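Local coordinates for ribonuclease H (Uncultured organism, PDB 3U3G), which probably cleaves the RNA strand of RNA/DNA hybrids, as a type 1 ribonuclease H recovered from compost DNA, at residues 105-108 / 109-113; 81-84 / 85-88. One frame throughout, in Å; residues are numbered along the deposited sequence.

Contact 1. Residues 105-108 / 109-113; sequences HIKM and ERVPN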
ATOM      1  N   HIS A 105      -4.910  13.368  -1.112  1.00  9.39           N
ATOM      2  CA  HIS A 105      -4.152  14.589  -1.290  1.00 10.34           C
ATOM      3  C   HIS A 105      -2.684  14.297  -1.619  1.00  9.85           C
ATOM      4  O   HIS A 105      -2.092  14.907  -2.519  1.00 10.19           O
ATOM      5  CB  HIS A 105      -4.268  15.464  -0.043  1.00 11.26           C
ATOM      6  CG  HIS A 105      -3.595  16.793  -0.182  1.00 13.85           C
ATOM      7  ND1 HIS A 105      -4.221  17.897  -0.719  1.00 19.81           N
ATOM      8  CD2 HIS A 105      -2.298  17.134  -0.030  1.00 12.19           C
ATOM      9  CE1 HIS A 105      -3.352  18.888  -0.807  1.00 15.01           C
ATOM     10  NE2 HIS A 105      -2.161  18.424  -0.481  1.00 15.29           N
ATOM     11  N   ILE A 106      -2.092  13.341  -0.919  1.00  8.43           N
ATOM     12  CA  ILE A 106      -0.715  12.959  -1.201  1.00  8.93           C
ATOM     13  C   ILE A 106      -0.563  12.459  -2.630  1.00  9.79           C
ATOM     14  O   ILE A 106       0.397  12.804  -3.306  1.00 10.11           O
ATOM     15  CB  ILE A 106      -0.251  11.879  -0.222  1.00  7.48           C
ATOM     16  CG1 ILE A 106      -0.144  12.458   1.192  1.00  8.77           C
ATOM     17  CG2 ILE A 106       1.115  11.321  -0.641  1.00 11.18           C
ATOM     18  CD1 ILE A 106       0.026  11.398   2.269  1.00 10.62           C
ATOM     19  N   LYS A 107      -1.465  11.583  -3.062  1.00  9.68           N
ATOM     20  CA  LYS A 107      -1.355  11.033  -4.404  1.00 10.94           C
ATOM     21  C   LYS A 107      -1.464  12.120  -5.466  1.00 11.80           C
ATOM     22  O   LYS A 107      -0.637  12.192  -6.376  1.00 12.56           O
ATOM     23  CB  LYS A 107      -2.402   9.943  -4.636  1.00 16.54           C
ATOM     24  CG  LYS A 107      -2.307   9.303  -6.004  1.00 19.49           C
ATOM     25  CD  LYS A 107      -3.686   8.923  -6.519  1.00 27.36           C
ATOM     26  CE  LYS A 107      -4.113   9.862  -7.631  1.00 36.89           C
ATOM     27  NZ  LYS A 107      -2.927  10.337  -8.387  1.00 34.84           N
ATOM     28  N   MET A 108      -2.410  13.034  -5.292  1.00 11.59           N
ATOM     29  CA  MET A 108      -2.519  14.175  -6.199  1.00 13.17           C
ATOM     30  C   MET A 108      -1.262  15.038  -6.237  1.00 14.59           C
ATOM     31  O   MET A 108      -0.870  15.541  -7.287  1.00 17.09           O
ATOM     32  CB  MET A 108      -3.748  15.025  -5.864  1.00 14.73           C
ATOM     33  CG  MET A 108      -3.926  16.229  -6.765  1.00 22.83           C
ATOM     34  SD  MET A 108      -4.636  15.811  -8.373  1.00 37.93           S
ATOM     35  CE  MET A 108      -6.343  15.490  -7.918  1.00 31.56           C
ATOM     36  N   GLU A 109      -0.644  15.242  -5.108  1.00 13.55           N
ATOM     37  CA  GLU A 109       0.516  16.093  -5.007  1.00 16.33           C
ATOM     38  C   GLU A 109       1.750  15.420  -5.565  1.00 14.68           C
ATOM     39  O   GLU A 109       2.478  16.045  -6.234  1.00 19.36           O
ATOM     40  CB  GLU A 109       0.725  16.486  -3.542  1.00 17.60           C
ATOM     41  CG  GLU A 109       2.090  17.081  -3.217  1.00 29.14           C
ATOM     42  CD  GLU A 109       2.162  17.574  -1.832  1.00 39.66           C
ATOM     43  OE1 GLU A 109       2.531  16.809  -0.948  1.00 37.44           O
ATOM     44  OE2 GLU A 109       1.733  18.709  -1.662  1.00 47.80           O
ATOM     45  N   ARG A 110       1.998  14.169  -5.218  1.00 12.36           N
ATOM     46  CA  ARG A 110       3.263  13.493  -5.561  1.00 12.48           C
ATOM     47  C   ARG A 110       3.202  12.728  -6.881  1.00 13.08           C
ATOM     48  O   ARG A 110       4.182  12.574  -7.534  1.00 15.38           O
ATOM     49  CB  ARG A 110       3.657  12.480  -4.481  1.00 14.20           C
ATOM     50  CG  ARG A 110       4.030  13.069  -3.170  1.00 14.64           C
ATOM     51  CD  ARG A 110       4.605  12.018  -2.191  1.00 12.98           C
ATOM     52  NE  ARG A 110       4.521  12.629  -0.932  1.00 12.14           N
ATOM     53  CZ  ARG A 110       4.449  12.009   0.212  1.00 13.84           C
ATOM     54  NH1 ARG A 110       4.529  10.707   0.281  1.00 10.09           N
ATOM     55  NH2 ARG A 110       4.247  12.700   1.307  1.00 14.30           N
ATOM     56  N   VAL A 111       2.045  12.141  -7.161  1.00 11.13           N
ATOM     57  CA  VAL A 111       1.918  11.176  -8.266  1.00 14.68           C
ATOM     58  C   VAL A 111       0.518  11.214  -8.879  1.00 12.57           C
ATOM     59  O   VAL A 111      -0.188  10.295  -8.782  1.00 12.33           O
ATOM     60  CB  VAL A 111       2.283   9.708  -7.874  1.00 17.74           C
ATOM     61  CG1 VAL A 111       3.663   9.442  -7.919  1.00 22.14           C
ATOM     62  CG2 VAL A 111       1.820   9.399  -6.535  1.00 16.42           C
ATOM     63  N   PRO A 112       0.143  12.326  -9.493  1.00 12.03           N
ATOM     64  CA  PRO A 112      -1.262  12.495  -9.863  1.00 13.87           C
ATOM     65  C   PRO A 112      -1.727  11.538 -10.966  1.00 12.98           C
ATOM     66  O   PRO A 112      -2.933  11.311 -11.116  1.00 16.82           O
ATOM     67  CB  PRO A 112      -1.322  13.949 -10.362  1.00 15.94           C
ATOM     68  CG  PRO A 112       0.096  14.312 -10.657  1.00 15.60           C
ATOM     69  CD  PRO A 112       0.898  13.580  -9.625  1.00 15.08           C
ATOM     70  N   ASN A 113      -0.790  10.867 -11.623  1.00 15.23           N
ATOM     71  CA  ASN A 113      -1.179   9.875 -12.619  1.00 17.21           C
ATOM     72  C   ASN A 113      -1.085   8.436 -12.140  1.00 15.51           C
ATOM     73  O   ASN A 113      -1.261   7.510 -12.924  1.00 15.75           O
ATOM     74  CB  ASN A 113      -0.379  10.064 -13.901  1.00 18.55           C
ATOM     75  CG  ASN A 113      -0.574  11.437 -14.501  1.00 24.61           C
ATOM     76  OD1 ASN A 113      -1.704  11.930 -14.599  1.00 23.31           O
ATOM     77  ND2 ASN A 113       0.534  12.126 -14.751  1.00 23.78           N
TER
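Lys107 folds back over the end of its own helix and presents its ammonium group to the carbonyls of Val111 and Pro112. NZ lies 2.8 Å from Val111 O, reaching it from a little out of the carbonyl plane, and a weaker bond joins NZ to Pro112 O at 2.9 Å. The chain gets there by bending at every torsion past CB: chi2 is -146° and chi3 107°, so a side chain that starts out away from 109-113 ends on its carbonyls. On the way CG passes Val111 O, and the Lys107 and Val111 side chains cross at about a right angle.

What Lys107 covers is the C-terminal end of helix 94-110, in the ribonuclease H fold. The last helical bond here runs from Val111 N to Lys107 O at 2.8 Å, and Val111 is the first residue to leave helical angles. A positive charge beside carbonyls at this end probably suits the helix dipole. Pro112 has no N-H to offer Lys107 O, but its CA makes a C-H...O contact with that oxygen, while its ring lies against Met108 O, with CB 3.5 Å away.

One residue earlier along the helix, Ile106 and Arg110 run side by side. CG2 of Ile106 sits over the centre of one guanidinium face, 3.5 Å from Arg110 CZ. The arginine chain, extended from CG to NE, lays that flat group face-on to the methyl, and NH1 makes a weak hydrogen bond to Leu57 O on helix 45-60, where Ile106 and Val111 also pack against Leu57. Glu109 runs its side chain back beside the preceding turn, CG anti to the backbone N (chi1 165°) and the rest extended, with CB 3.4 Å from His105 O, the acceptor for Glu109 N.

Contact 2. Residues 81-84 / 85-88; sequences IVRQ and MQGV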
ATOM      1  N   ILE A  81     -10.967  -1.814  -1.583  1.00  8.31           N
ATOM      2  CA  ILE A  81     -10.074  -0.688  -1.359  1.00  8.78           C
ATOM      3  C   ILE A  81      -9.655  -0.046  -2.683  1.00  8.84           C
ATOM      4  O   ILE A  81      -9.604   1.172  -2.800  1.00  8.51           O
ATOM      5  CB  ILE A  81      -8.859  -1.083  -0.517  1.00  9.02           C
ATOM      6  CG1 ILE A  81      -9.329  -1.461   0.890  1.00 15.73           C
ATOM      7  CG2 ILE A  81      -7.885   0.091  -0.441  1.00 10.36           C
ATOM      8  CD1 ILE A  81      -8.245  -2.055   1.750  1.00 17.00           C
ATOM      9  N   VAL A  82      -9.482  -0.857  -3.717  1.00  9.07           N
ATOM     10  CA  VAL A  82      -9.215  -0.296  -5.042  1.00  8.35           C
ATOM     11  C   VAL A  82     -10.355   0.603  -5.526  1.00  9.85           C
ATOM     12  O   VAL A  82     -10.121   1.738  -5.944  1.00  8.15           O
ATOM     13  CB  VAL A  82      -8.939  -1.410  -6.063  1.00  7.73           C
ATOM     14  CG1 VAL A  82      -8.906  -0.841  -7.474  1.00 10.41           C
ATOM     15  CG2 VAL A  82      -7.616  -2.106  -5.747  1.00 10.52           C
ATOM     16  N   ARG A  83     -11.595   0.144  -5.372  1.00  7.85           N
ATOM     17  CA  ARG A  83     -12.721   0.952  -5.811  1.00  7.37           C
ATOM     18  C   ARG A  83     -12.876   2.219  -4.985  1.00  7.28           C
ATOM     19  O   ARG A  83     -13.329   3.240  -5.485  1.00  8.37           O
ATOM     20  CB  ARG A  83     -14.016   0.137  -5.825  1.00  7.86           C
ATOM     21  CG  ARG A  83     -14.000  -1.097  -6.736  1.00  8.82           C
ATOM     22  CD  ARG A  83     -13.566  -0.823  -8.178  1.00 14.27           C
ATOM     23  NE  ARG A  83     -13.321  -2.111  -8.843  1.00 14.92           N
ATOM     24  CZ  ARG A  83     -12.268  -2.404  -9.600  1.00 10.69           C
ATOM     25  NH1 ARG A  83     -11.373  -1.479  -9.988  1.00 10.61           N
ATOM     26  NH2 ARG A  83     -12.084  -3.657  -9.983  1.00 18.83           N
ATOM     27  N   GLN A  84     -12.566   2.123  -3.695  1.00  7.90           N
ATOM     28  CA  GLN A  84     -12.568   3.299  -2.821  1.00  8.77           C
ATOM     29  C   GLN A  84     -11.519   4.307  -3.287  1.00  7.18           C
ATOM     30  O   GLN A  84     -11.816   5.483  -3.476  1.00  8.76           O
ATOM     31  CB  GLN A  84     -12.288   2.885  -1.373  1.00  8.37           C
ATOM     32  CG  GLN A  84     -13.472   2.183  -0.721  1.00  9.92           C
ATOM     33  CD  GLN A  84     -13.153   1.633   0.659  1.00 10.79           C
ATOM     34  OE1 GLN A  84     -11.986   1.412   1.019  1.00  9.46           O
ATOM     35  NE2 GLN A  84     -14.198   1.284   1.389  1.00 12.76           N
ATOM     36  N   MET A  85     -10.307   3.815  -3.530  1.00  7.46           N
ATOM     37  CA  MET A  85      -9.208   4.685  -3.934  1.00  8.03           C
ATOM     38  C   MET A  85      -9.445   5.351  -5.288  1.00  9.68           C
ATOM     39  O   MET A  85      -9.046   6.491  -5.506  1.00 10.50           O
ATOM     40  CB  MET A  85      -7.885   3.909  -3.941  1.00  9.06           C
ATOM     41  CG  MET A  85      -7.395   3.476  -2.561  1.00  7.78           C
ATOM     42  SD  MET A  85      -7.047   4.877  -1.484  1.00  9.58           S
ATOM     43  CE  MET A  85      -7.449   4.178   0.115  1.00 13.40           C
ATOM     44  N   GLN A  86     -10.156   4.654  -6.167  1.00  8.37           N
ATOM     45  CA  GLN A  86     -10.524   5.200  -7.480  1.00  8.95           C
ATOM     46  C   GLN A  86     -11.697   6.147  -7.405  1.00  8.88           C
ATOM     47  O   GLN A  86     -12.030   6.801  -8.389  1.00 10.46           O
ATOM     48  CB  GLN A  86     -10.883   4.055  -8.419  1.00  8.57           C
ATOM     49  CG  GLN A  86      -9.694   3.217  -8.794  1.00 10.02           C
ATOM     50  CD  GLN A  86     -10.054   2.129  -9.776  1.00 11.51           C
ATOM     51  OE1 GLN A  86     -11.079   1.444  -9.626  1.00 10.16           O
ATOM     52  NE2 GLN A  86      -9.255   2.014 -10.837  1.00 13.36           N
ATOM     53  N   GLY A  87     -12.379   6.182  -6.266  1.00  8.39           N
ATOM     54  CA  GLY A  87     -13.566   7.016  -6.138  1.00 11.12           C
ATOM     55  C   GLY A  87     -14.810   6.446  -6.790  1.00 10.22           C
ATOM     56  O   GLY A  87     -15.818   7.130  -6.873  1.00 11.55           O
ATOM     57  N   VAL A  88     -14.811   5.139  -7.025  1.00  9.32           N
ATOM     58  CA  VAL A  88     -15.991   4.479  -7.580  1.00  9.39           C
ATOM     59  C   VAL A  88     -17.056   4.298  -6.496  1.00  9.15           C
ATOM     60  O   VAL A  88     -18.249   4.530  -6.740  1.00 11.44           O
ATOM     61  CB  VAL A  88     -15.624   3.111  -8.200  1.00  9.58           C
ATOM     62  CG1 VAL A  88     -16.880   2.350  -8.589  1.00 10.51           C
ATOM     63  CG2 VAL A  88     -14.747   3.315  -9.436  1.00 13.04           C
TER
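Arg83 and Gln86 lie side by side, pointing the same way off the end of helix 79-85, and meet through one hydrogen bond. Arg83 NH1 donates it to Gln86 OE1, 3.0 Å away, with an N-H...O angle of 157°. The oxygen lies in the guanidinium plane; NH1 stands tilted out of the carbonyl plane, and the two flat groups are turned 34° against each other. A bend at chi2 of Arg83 (-52°) brings the guanidinium alongside the extended glutamine, and NH2 forms a salt bridge with Glu79, one turn earlier.

Ile81 and Met85 make the second parallel pair, on the inner side: Ile81 CG2 packs 4.0 Å from Met85 CG. Both side chains also meet Tyr50 of helix 45-60. Val82 runs beside Gln86, its CG1 3.8 Å from OE1, and touches Phe116 and His118 of strand 115-118.

The helix closes in a Schellman motif at Gly87, whose positive phi favours glycine. Val88 N returns to Arg83 O at 2.9 Å, and Gly87 N to Gln84 O at the same distance, the latter donor lying above the carbonyl plane. Val88 CB comes 4.1 Å from Arg83 CB beside this reversal. Gln84 turns to Tyr50, whose OH is hydrogen-bonded to its OE1.

The chemistry is thus divided: apolar side chains seat the helix against the core, while the hydrogen bond to Gln86 and the salt bridge to Glu79 probably limit rotation of the Arg83 guanidinium.

Going from the N terminus, the chain passes strands 3-12, 17-26 and 32-41, helix 45-60 and strand 71-76 before reaching contact 2. That contact ends helix 79-85 and turns the chain into the loop before helix 94-110. Contact 1 then ends this second helix and leads on to strand 115-118, an outermost strand of the sheet. The two are in series, neither enclosing nor crossing the other, and each closes only a local turn. Their centres are 15 Å apart, and they do not touch. Helix 45-60 is their common neighbour: contact 2 packs on Glu49, Tyr50 and Leu53, contact 1 on Leu57 and Leu60.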